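Long-range contact in cortical-lytic enzyme (Clostridium perfringens, PDB 5JIP), which probably acts as a muramidase, a glycoside hydrolase family 25 lysozyme that cleaves cortex peptidoglycan during spore germination: residues N245-W251 / T279-K285. Sequence-based numbering, arbitrary orientation.
Sequences NKIFVNW and TKIVIDK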
ATOM      1  N   ASN A 245     -25.316 -16.567   2.274  1.00 24.30           N
ATOM      2  CA  ASN A 245     -25.005 -15.780   3.456  1.00 35.73           C
ATOM      3  C   ASN A 245     -23.897 -14.772   3.186  1.00 31.92           C
ATOM      4  O   ASN A 245     -23.218 -14.336   4.119  1.00 28.21           O
ATOM      5  CB  ASN A 245     -24.632 -16.687   4.630  1.00 35.99           C
ATOM      6  CG  ASN A 245     -25.008 -16.070   5.966  1.00 38.02           C
ATOM      7  OD1 ASN A 245     -26.102 -15.516   6.119  1.00 51.64           O
ATOM      8  ND2 ASN A 245     -24.095 -16.131   6.929  1.00 55.11           N
ATOM      9  N   LYS A 246     -23.720 -14.371   1.929  1.00 30.73           N
ATOM     10  CA  LYS A 246     -22.570 -13.568   1.532  1.00 23.56           C
ATOM     11  C   LYS A 246     -23.026 -12.301   0.817  1.00 26.37           C
ATOM     12  O   LYS A 246     -24.062 -12.284   0.150  1.00 23.79           O
ATOM     13  CB  LYS A 246     -21.645 -14.393   0.648  1.00 23.58           C
ATOM     14  CG  LYS A 246     -21.008 -15.593   1.414  1.00 32.77           C
ATOM     15  CD  LYS A 246     -20.465 -16.669   0.465  1.00 42.50           C
ATOM     16  CE  LYS A 246     -19.661 -17.786   1.194  1.00 30.48           C
ATOM     17  NZ  LYS A 246     -19.940 -17.840   2.642  1.00 38.55           N
ATOM     18  N   ILE A 247     -22.248 -11.231   0.987  1.00 19.87           N
ATOM     19  CA  ILE A 247     -22.384 -10.018   0.194  1.00 16.85           C
ATOM     20  C   ILE A 247     -21.266  -9.997  -0.833  1.00 16.18           C
ATOM     21  O   ILE A 247     -20.082 -10.061  -0.480  1.00 18.74           O
ATOM     22  CB  ILE A 247     -22.352  -8.758   1.069  1.00 17.36           C
ATOM     23  CG1 ILE A 247     -23.377  -8.878   2.200  1.00 19.82           C
ATOM     24  CG2 ILE A 247     -22.687  -7.535   0.218  1.00 12.56           C
ATOM     25  CD1 ILE A 247     -23.264  -7.817   3.256  1.00 25.59           C
ATOM     26  N   PHE A 248     -21.637  -9.921  -2.108  1.00 15.66           N
ATOM     27  CA  PHE A 248     -20.685  -9.886  -3.213  1.00 11.30           C
ATOM     28  C   PHE A 248     -20.571  -8.437  -3.673  1.00 15.19           C
ATOM     29  O   PHE A 248     -21.542  -7.866  -4.174  1.00 14.23           O
ATOM     30  CB  PHE A 248     -21.150 -10.798  -4.350  1.00 16.28           C
ATOM     31  CG  PHE A 248     -21.134 -12.254  -3.984  1.00 19.71           C
ATOM     32  CD1 PHE A 248     -22.158 -12.801  -3.226  1.00 23.55           C
ATOM     33  CD2 PHE A 248     -20.085 -13.068  -4.387  1.00 20.59           C
ATOM     34  CE1 PHE A 248     -22.140 -14.149  -2.878  1.00 31.07           C
ATOM     35  CE2 PHE A 248     -20.052 -14.409  -4.041  1.00 31.71           C
ATOM     36  CZ  PHE A 248     -21.079 -14.957  -3.287  1.00 30.62           C
ATOM     37  N   VAL A 249     -19.395  -7.841  -3.497  1.00 12.39           N
ATOM     38  CA  VAL A 249     -19.179  -6.426  -3.793  1.00 11.79           C
ATOM     39  C   VAL A 249     -18.159  -6.304  -4.913  1.00 10.29           C
ATOM     40  O   VAL A 249     -17.154  -7.020  -4.935  1.00 10.87           O
ATOM     41  CB  VAL A 249     -18.708  -5.651  -2.540  1.00 14.40           C
ATOM     42  CG1 VAL A 249     -18.635  -4.154  -2.833  1.00 12.20           C
ATOM     43  CG2 VAL A 249     -19.623  -5.937  -1.342  1.00 10.52           C
ATOM     44  N   ASN A 250     -18.408  -5.384  -5.845  1.00 10.20           N
ATOM     45  CA  ASN A 250     -17.433  -5.159  -6.905  1.00 10.84           C
ATOM     46  C   ASN A 250     -17.431  -3.683  -7.274  1.00 10.12           C
ATOM     47  O   ASN A 250     -18.351  -2.931  -6.924  1.00 12.92           O
ATOM     48  CB  ASN A 250     -17.701  -6.047  -8.134  1.00 15.80           C
ATOM     49  CG  ASN A 250     -18.896  -5.592  -8.939  1.00 16.35           C
ATOM     50  OD1 ASN A 250     -20.046  -5.777  -8.537  1.00 24.78           O
ATOM     51  ND2 ASN A 250     -18.630  -5.030 -10.096  1.00 22.75           N
ATOM     52  N   TRP A 251     -16.367  -3.267  -7.958  1.00  9.77           N
ATOM     53  CA  TRP A 251     -16.218  -1.862  -8.322  1.00  9.03           C
ATOM     54  C   TRP A 251     -15.277  -1.739  -9.509  1.00  9.42           C
ATOM     55  O   TRP A 251     -14.563  -2.675  -9.878  1.00 13.05           O
ATOM     56  CB  TRP A 251     -15.718  -1.037  -7.116  1.00 10.56           C
ATOM     57  CG  TRP A 251     -14.432  -1.537  -6.493  1.00  8.25           C
ATOM     58  CD1 TRP A 251     -13.170  -1.166  -6.827  1.00  7.50           C
ATOM     59  CD2 TRP A 251     -14.301  -2.491  -5.424  1.00  7.07           C
ATOM     60  NE1 TRP A 251     -12.245  -1.835  -6.031  1.00  7.95           N
ATOM     61  CE2 TRP A 251     -12.914  -2.656  -5.173  1.00  5.50           C
ATOM     62  CE3 TRP A 251     -15.212  -3.229  -4.675  1.00  6.95           C
ATOM     63  CZ2 TRP A 251     -12.423  -3.523  -4.191  1.00  7.62           C
ATOM     64  CZ3 TRP A 251     -14.727  -4.089  -3.695  1.00  8.95           C
ATOM     65  CH2 TRP A 251     -13.341  -4.231  -3.467  1.00  8.43           C
ATOM     66  N   THR A 279     -10.777  -5.531  -7.425  1.00  7.52           N
ATOM     67  CA  THR A 279     -12.055  -4.970  -7.859  1.00 11.08           C
ATOM     68  C   THR A 279     -13.251  -5.676  -7.224  1.00  7.45           C
ATOM     69  O   THR A 279     -14.398  -5.417  -7.624  1.00  8.98           O
ATOM     70  CB  THR A 279     -12.175  -4.999  -9.399  1.00 11.38           C
ATOM     71  OG1 THR A 279     -12.127  -6.339  -9.886  1.00 13.72           O
ATOM     72  CG2 THR A 279     -11.055  -4.203 -10.047  1.00 13.02           C
ATOM     73  N   LYS A 280     -13.033  -6.541  -6.235  1.00  6.78           N
ATOM     74  CA  LYS A 280     -14.142  -7.229  -5.598  1.00  9.24           C
ATOM     75  C   LYS A 280     -13.735  -7.763  -4.224  1.00 10.75           C
ATOM     76  O   LYS A 280     -12.554  -7.876  -3.899  1.00 11.99           O
ATOM     77  CB  LYS A 280     -14.639  -8.376  -6.488  1.00 13.97           C
ATOM     78  CG  LYS A 280     -13.591  -9.438  -6.782  1.00 17.99           C
ATOM     79  CD  LYS A 280     -14.142 -10.500  -7.683  1.00 18.79           C
ATOM     80  CE  LYS A 280     -13.025 -11.410  -8.225  1.00 22.46           C
ATOM     81  NZ  LYS A 280     -13.620 -12.516  -9.005  1.00 24.08           N
ATOM     82  N   ILE A 281     -14.748  -8.039  -3.408  1.00 12.06           N
ATOM     83  CA  ILE A 281     -14.590  -8.709  -2.124  1.00 13.63           C
ATOM     84  C   ILE A 281     -15.880  -9.474  -1.856  1.00 16.46           C
ATOM     85  O   ILE A 281     -16.977  -9.027  -2.205  1.00 13.22           O
ATOM     86  CB  ILE A 281     -14.278  -7.727  -0.968  1.00 14.10           C
ATOM     87  CG1 ILE A 281     -13.989  -8.497   0.324  1.00 14.64           C
ATOM     88  CG2 ILE A 281     -15.430  -6.784  -0.757  1.00 15.91           C
ATOM     89  CD1 ILE A 281     -13.605  -7.635   1.560  1.00 12.18           C
ATOM     90  N   VAL A 282     -15.744 -10.650  -1.266  1.00 13.71           N
ATOM     91  CA  VAL A 282     -16.886 -11.441  -0.832  1.00 15.84           C
ATOM     92  C   VAL A 282     -16.903 -11.371   0.680  1.00 19.64           C
ATOM     93  O   VAL A 282     -15.905 -11.698   1.325  1.00 20.18           O
ATOM     94  CB  VAL A 282     -16.786 -12.892  -1.317  1.00 18.01           C
ATOM     95  CG1 VAL A 282     -18.078 -13.641  -0.988  1.00 24.53           C
ATOM     96  CG2 VAL A 282     -16.441 -12.933  -2.801  1.00 19.85           C
ATOM     97  N   ILE A 283     -18.018 -10.931   1.241  1.00 13.70           N
ATOM     98  CA  ILE A 283     -18.125 -10.632   2.664  1.00 18.84           C
ATOM     99  C   ILE A 283     -19.096 -11.616   3.292  1.00 22.98           C
ATOM    100  O   ILE A 283     -20.231 -11.765   2.821  1.00 23.31           O
ATOM    101  CB  ILE A 283     -18.601  -9.193   2.910  1.00 16.96           C
ATOM    102  CG1 ILE A 283     -17.623  -8.205   2.285  1.00 13.55           C
ATOM    103  CG2 ILE A 283     -18.764  -8.930   4.402  1.00 16.84           C
ATOM    104  CD1 ILE A 283     -18.109  -6.769   2.367  1.00 13.32           C
ATOM    105  N   ASP A 284     -18.661 -12.246   4.382  1.00 24.43           N
ATOM    106  CA  ASP A 284     -19.499 -13.149   5.159  1.00 26.87           C
ATOM    107  C   ASP A 284     -20.446 -12.339   6.041  1.00 25.69           C
ATOM    108  O   ASP A 284     -19.998 -11.594   6.923  1.00 26.80           O
ATOM    109  CB  ASP A 284     -18.601 -14.075   5.987  1.00 40.24           C
ATOM    110  CG  ASP A 284     -19.359 -15.208   6.641  1.00 36.47           C
ATOM    111  OD1 ASP A 284     -20.516 -14.995   7.051  1.00 27.69           O
ATOM    112  OD2 ASP A 284     -18.791 -16.313   6.750  1.00 48.01           O
ATOM    113  N   LYS A 285     -21.761 -12.503   5.812  1.00 26.10           N
ATOM    114  CA  LYS A 285     -22.770 -11.693   6.501  1.00 24.63           C
ATOM    115  C   LYS A 285     -22.799 -11.934   8.000  1.00 28.39           C
ATOM    116  O   LYS A 285     -23.195 -11.037   8.759  1.00 27.22           O
ATOM    117  CB  LYS A 285     -24.157 -11.990   5.942  1.00 37.47           C
ATOM    118  CG  LYS A 285     -24.461 -11.327   4.634  1.00 37.67           C
ATOM    119  CD  LYS A 285     -25.756 -11.880   4.048  1.00 41.34           C
ATOM    120  CE  LYS A 285     -26.960 -11.375   4.814  1.00 47.67           C
ATOM    121  NZ  LYS A 285     -28.239 -11.801   4.179  1.00 51.24           N
TER
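Trp251 lays one face of its indole against the peptide group that links Thr279 to Lys280. Its CG sits between the backbone N and the carbonyl carbon (chi1 55°), which swings the ring back across the neighbouring strand: Thr279 CA packs over the five-membered ring as a CH-pi contact, 3.8 Å from its centroid, and Lys280 N lies 3.6 Å from Trp251 CH2. A broad, flat side chain suits this place, since it covers a peptide group with one face while Tyr262 meets it from the other sheet. The same residue's backbone joins the strands, Trp251 N donating to Thr279 O at 2.9 Å.

From there the strands run antiparallel, with paired backbone bonds between Val249 and Ile281 and between Ile247 and Ile283; Ile247 N to Ile283 O and Ile283 N to Ile247 O are both 2.8 Å. These beta-branched residues fit extended backbone and turn their side chains to one face, where Val249 CB touches Ile281 CG2 at 3.9 Å. Ile298 of strand 296-304 lies against Ile247 and Val249, and Val264 against Ile283. At the far end, the aliphatic part of Lys285 crosses Ile247 at about a right angle, Lys285 CG meeting Ile247 CG1 at 3.6 Å, while Lys285 N bonds to Asn245 O.

The other face mixes Lys246, Asn250, Lys280 and Asp284 with Phe248 and Val282. Val282 CG1 lies over one face of the Phe248 ring, 4.0 Å from its centroid; Tyr241 on strand 239-243 adds a nearly parallel ring. The long reach of Lys280 lets its NZ form salt bridges with Asp132 and Asp136 of the second subunit. One apolar face against a second sheet and a mixed face turned from the core, partly toward the second subunit, characterise a beta-sandwich, here the C-terminal domain's three-stranded sheet packed on a four-stranded one in a fibronectin type III-like arrangement.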